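PDB 3GW2: possible transcriptional regulatory arsR-family protein from Mycobacterium bovis, which probably binds DNA as a winged helix-turn-helix transcriptional regulator and takes part in a regulatory network that coordinates tolerance to the antitubercular drug bedaquiline. Local coordinates for residues A[36-42]-A[76-81]. Sequence-based numbering, arbitrary orientation.
Sequences QGERAVE and RQYYRI
Arg39 and Tyr79 form an antiparallel hydrogen-bonded pair: Tyr79 N donates to Arg39 O at 2.9 Å, and Arg39 N returns a bond to Tyr79 O at 3.1 Å. A third bond runs from Val41 N to Gln77 O at 3.0 Å, so the first turn of helix 41-48 is tied directly to the strand. Gln77 O also receives the CA-H of Ala40, the N-cap residue, at 3.2 Å. Past this end, Glu42 OE1 meets Arg76 NH1 in a salt bridge of 2.7 Å; as a hydrogen bond it is weak, with an N-H...O angle of only 118°, and the carboxylate and guanidinium planes lie 28° apart. A water in the guanidinium plane links Arg76 NH1 weakly to Glu42 N. At the other end, a second water joins Ile81 N and, weakly, Gly37 N.

Tyr78 and Ala40 share one face of the sheet, where Ala40 CB touches Tyr78 CE1 at 3.7 Å. Glu38 lays its extended chain across Tyr78 CB, and its OE1 goes on to a salt bridge with Arg71 of strand 68-73. Tyr79 points to the other face, where the edge of its ring at CE2 meets Val41 CG2 (3.7 Å), a methyl set beside its own backbone N by a chi1 of 178°; Leu59 of helix 52-64 touches both side chains. The short strand 39-40 thus adds a third strand to the hairpin 68-73/76-81, the wing, and joins it to the start of the helix-turn-helix, as in the winged-helix fold of ArsR-family regulators.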
loop_
_atom_site.group_PDB
_atom_site.type_symbol
_atom_site.label_atom_id
_atom_site.label_comp_id
_atom_site.label_asym_id
_atom_site.label_seq_id
_atom_site.Cartn_x
_atom_site.Cartn_y
_atom_site.Cartn_z
ATOM N N GLN A 36 -13.388 13.733 -3.165
ATOM C CA GLN A 36 -14.533 12.821 -3.153
ATOM C C GLN A 36 -15.587 13.147 -4.249
ATOM O O GLN A 36 -15.781 14.304 -4.667
ATOM C CB GLN A 36 -15.137 12.730 -1.744
ATOM C CG GLN A 36 -16.212 11.648 -1.539
ATOM C CD GLN A 36 -15.671 10.246 -1.284
ATOM O OE1 GLN A 36 -14.701 10.049 -0.535
ATOM N NE2 GLN A 36 -16.329 9.253 -1.878
ATOM N N GLY A 37 -16.259 12.093 -4.697
ATOM C CA GLY A 37 -17.349 12.184 -5.640
ATOM C C GLY A 37 -17.157 11.087 -6.662
ATOM O O GLY A 37 -16.156 11.072 -7.380
ATOM N N GLU A 38 -18.115 10.166 -6.704
ATOM C CA GLU A 38 -18.137 9.085 -7.680
ATOM C C GLU A 38 -18.107 9.609 -9.124
ATOM O O GLU A 38 -18.681 10.653 -9.421
ATOM C CB GLU A 38 -19.359 8.207 -7.411
ATOM C CG GLU A 38 -20.034 7.622 -8.620
ATOM C CD GLU A 38 -21.399 7.053 -8.300
ATOM O OE1 GLU A 38 -22.409 7.660 -8.705
ATOM O OE2 GLU A 38 -21.466 5.991 -7.661
ATOM N N ARG A 39 -17.407 8.903 -10.013
ATOM C CA ARG A 39 -17.379 9.300 -11.429
ATOM C C ARG A 39 -17.482 8.090 -12.351
ATOM O O ARG A 39 -17.145 6.973 -11.954
ATOM C CB ARG A 39 -16.140 10.175 -11.742
ATOM C CG ARG A 39 -15.931 11.330 -10.711
ATOM C CD ARG A 39 -15.539 12.705 -11.280
ATOM N NE ARG A 39 -16.240 13.072 -12.510
ATOM C CZ ARG A 39 -15.955 14.147 -13.250
ATOM N NH1 ARG A 39 -14.981 14.968 -12.891
ATOM N NH2 ARG A 39 -16.643 14.405 -14.355
ATOM N N ALA A 40 -17.985 8.316 -13.565
ATOM C CA ALA A 40 -18.061 7.280 -14.598
ATOM C C ALA A 40 -16.669 6.968 -15.139
ATOM O O ALA A 40 -15.802 7.827 -15.145
ATOM C CB ALA A 40 -18.995 7.715 -15.749
ATOM N N VAL A 41 -16.473 5.738 -15.608
ATOM C CA VAL A 41 -15.206 5.298 -16.206
ATOM C C VAL A 41 -14.729 6.273 -17.302
ATOM O O VAL A 41 -13.544 6.657 -17.336
ATOM C CB VAL A 41 -15.347 3.871 -16.814
ATOM C CG1 VAL A 41 -14.051 3.418 -17.488
ATOM C CG2 VAL A 41 -15.771 2.882 -15.737
ATOM N N GLU A 42 -15.659 6.648 -18.191
ATOM C CA GLU A 42 -15.371 7.548 -19.314
ATOM C C GLU A 42 -14.760 8.847 -18.793
ATOM O O GLU A 42 -13.728 9.321 -19.293
ATOM C CB GLU A 42 -16.666 7.860 -20.090
ATOM C CG GLU A 42 -16.528 7.769 -21.598
ATOM C CD GLU A 42 -17.645 8.510 -22.358
ATOM O OE1 GLU A 42 -18.849 8.331 -22.022
ATOM O OE2 GLU A 42 -17.312 9.281 -23.297
ATOM N N ARG A 76 -23.105 2.606 -18.732
ATOM C CA ARG A 76 -22.016 3.228 -17.970
ATOM C C ARG A 76 -21.734 2.479 -16.688
ATOM O O ARG A 76 -22.577 1.721 -16.205
ATOM C CB ARG A 76 -22.355 4.680 -17.634
ATOM C CG ARG A 76 -22.905 5.442 -18.815
ATOM C CD ARG A 76 -22.566 6.916 -18.769
ATOM N NE ARG A 76 -22.675 7.498 -20.106
ATOM C CZ ARG A 76 -21.737 7.385 -21.047
ATOM N NH1 ARG A 76 -20.608 6.717 -20.798
ATOM N NH2 ARG A 76 -21.924 7.937 -22.242
ATOM N N GLN A 77 -20.541 2.708 -16.145
ATOM C CA GLN A 77 -20.122 2.150 -14.882
ATOM C C GLN A 77 -19.574 3.304 -14.031
ATOM O O GLN A 77 -18.764 4.115 -14.504
ATOM C CB GLN A 77 -19.026 1.123 -15.144
ATOM C CG GLN A 77 -19.199 -0.206 -14.453
ATOM C CD GLN A 77 -17.993 -1.109 -14.636
ATOM O OE1 GLN A 77 -17.071 -0.796 -15.398
ATOM N NE2 GLN A 77 -17.986 -2.229 -13.929
ATOM N N TYR A 78 -20.029 3.392 -12.791
ATOM C CA TYR A 78 -19.612 4.454 -11.881
ATOM C C TYR A 78 -18.779 3.870 -10.747
ATOM O O TYR A 78 -19.176 2.897 -10.104
ATOM C CB TYR A 78 -20.829 5.211 -11.327
ATOM C CG TYR A 78 -21.609 5.956 -12.388
ATOM C CD1 TYR A 78 -21.356 7.303 -12.651
ATOM C CD2 TYR A 78 -22.598 5.313 -13.140
ATOM C CE1 TYR A 78 -22.072 7.996 -13.641
ATOM C CE2 TYR A 78 -23.316 5.994 -14.132
ATOM C CZ TYR A 78 -23.041 7.333 -14.380
ATOM O OH TYR A 78 -23.747 8.008 -15.359
ATOM N N TYR A 79 -17.625 4.473 -10.506
ATOM C CA TYR A 79 -16.717 4.016 -9.451
ATOM C C TYR A 79 -16.632 5.059 -8.353
ATOM O O TYR A 79 -16.696 6.260 -8.631
ATOM C CB TYR A 79 -15.310 3.790 -10.012
ATOM C CG TYR A 79 -15.103 2.452 -10.670
ATOM C CD1 TYR A 79 -14.503 1.407 -9.969
ATOM C CD2 TYR A 79 -15.515 2.223 -11.987
ATOM C CE1 TYR A 79 -14.299 0.162 -10.555
ATOM C CE2 TYR A 79 -15.308 0.974 -12.596
ATOM C CZ TYR A 79 -14.698 -0.048 -11.863
ATOM O OH TYR A 79 -14.472 -1.281 -12.424
ATOM N N ARG A 80 -16.489 4.599 -7.119
ATOM C CA ARG A 80 -16.212 5.487 -6.010
ATOM C C ARG A 80 -15.309 4.838 -4.986
ATOM O O ARG A 80 -15.204 3.619 -4.891
ATOM C CB ARG A 80 -17.489 5.971 -5.315
ATOM C CG ARG A 80 -18.658 5.017 -5.315
ATOM C CD ARG A 80 -18.452 3.769 -4.512
ATOM N NE ARG A 80 -19.603 3.426 -3.659
ATOM C CZ ARG A 80 -20.685 2.754 -4.050
ATOM N NH1 ARG A 80 -20.852 2.363 -5.309
ATOM N NH2 ARG A 80 -21.632 2.488 -3.167
ATOM N N ILE A 81 -14.674 5.701 -4.212
ATOM C CA ILE A 81 -13.897 5.308 -3.042
ATOM C C ILE A 81 -14.784 4.478 -2.121
ATOM O O ILE A 81 -15.897 4.877 -1.813
ATOM C CB ILE A 81 -13.303 6.567 -2.377
ATOM C CG1 ILE A 81 -12.084 6.997 -3.214
ATOM C CG2 ILE A 81 -12.970 6.337 -0.861
ATOM C CD1 ILE A 81 -11.497 8.308 -2.817
HETATM O O HOH W 1 -15.747 8.758 -4.435
HETATM O O HOH W 2 -18.700 5.224 -18.385
#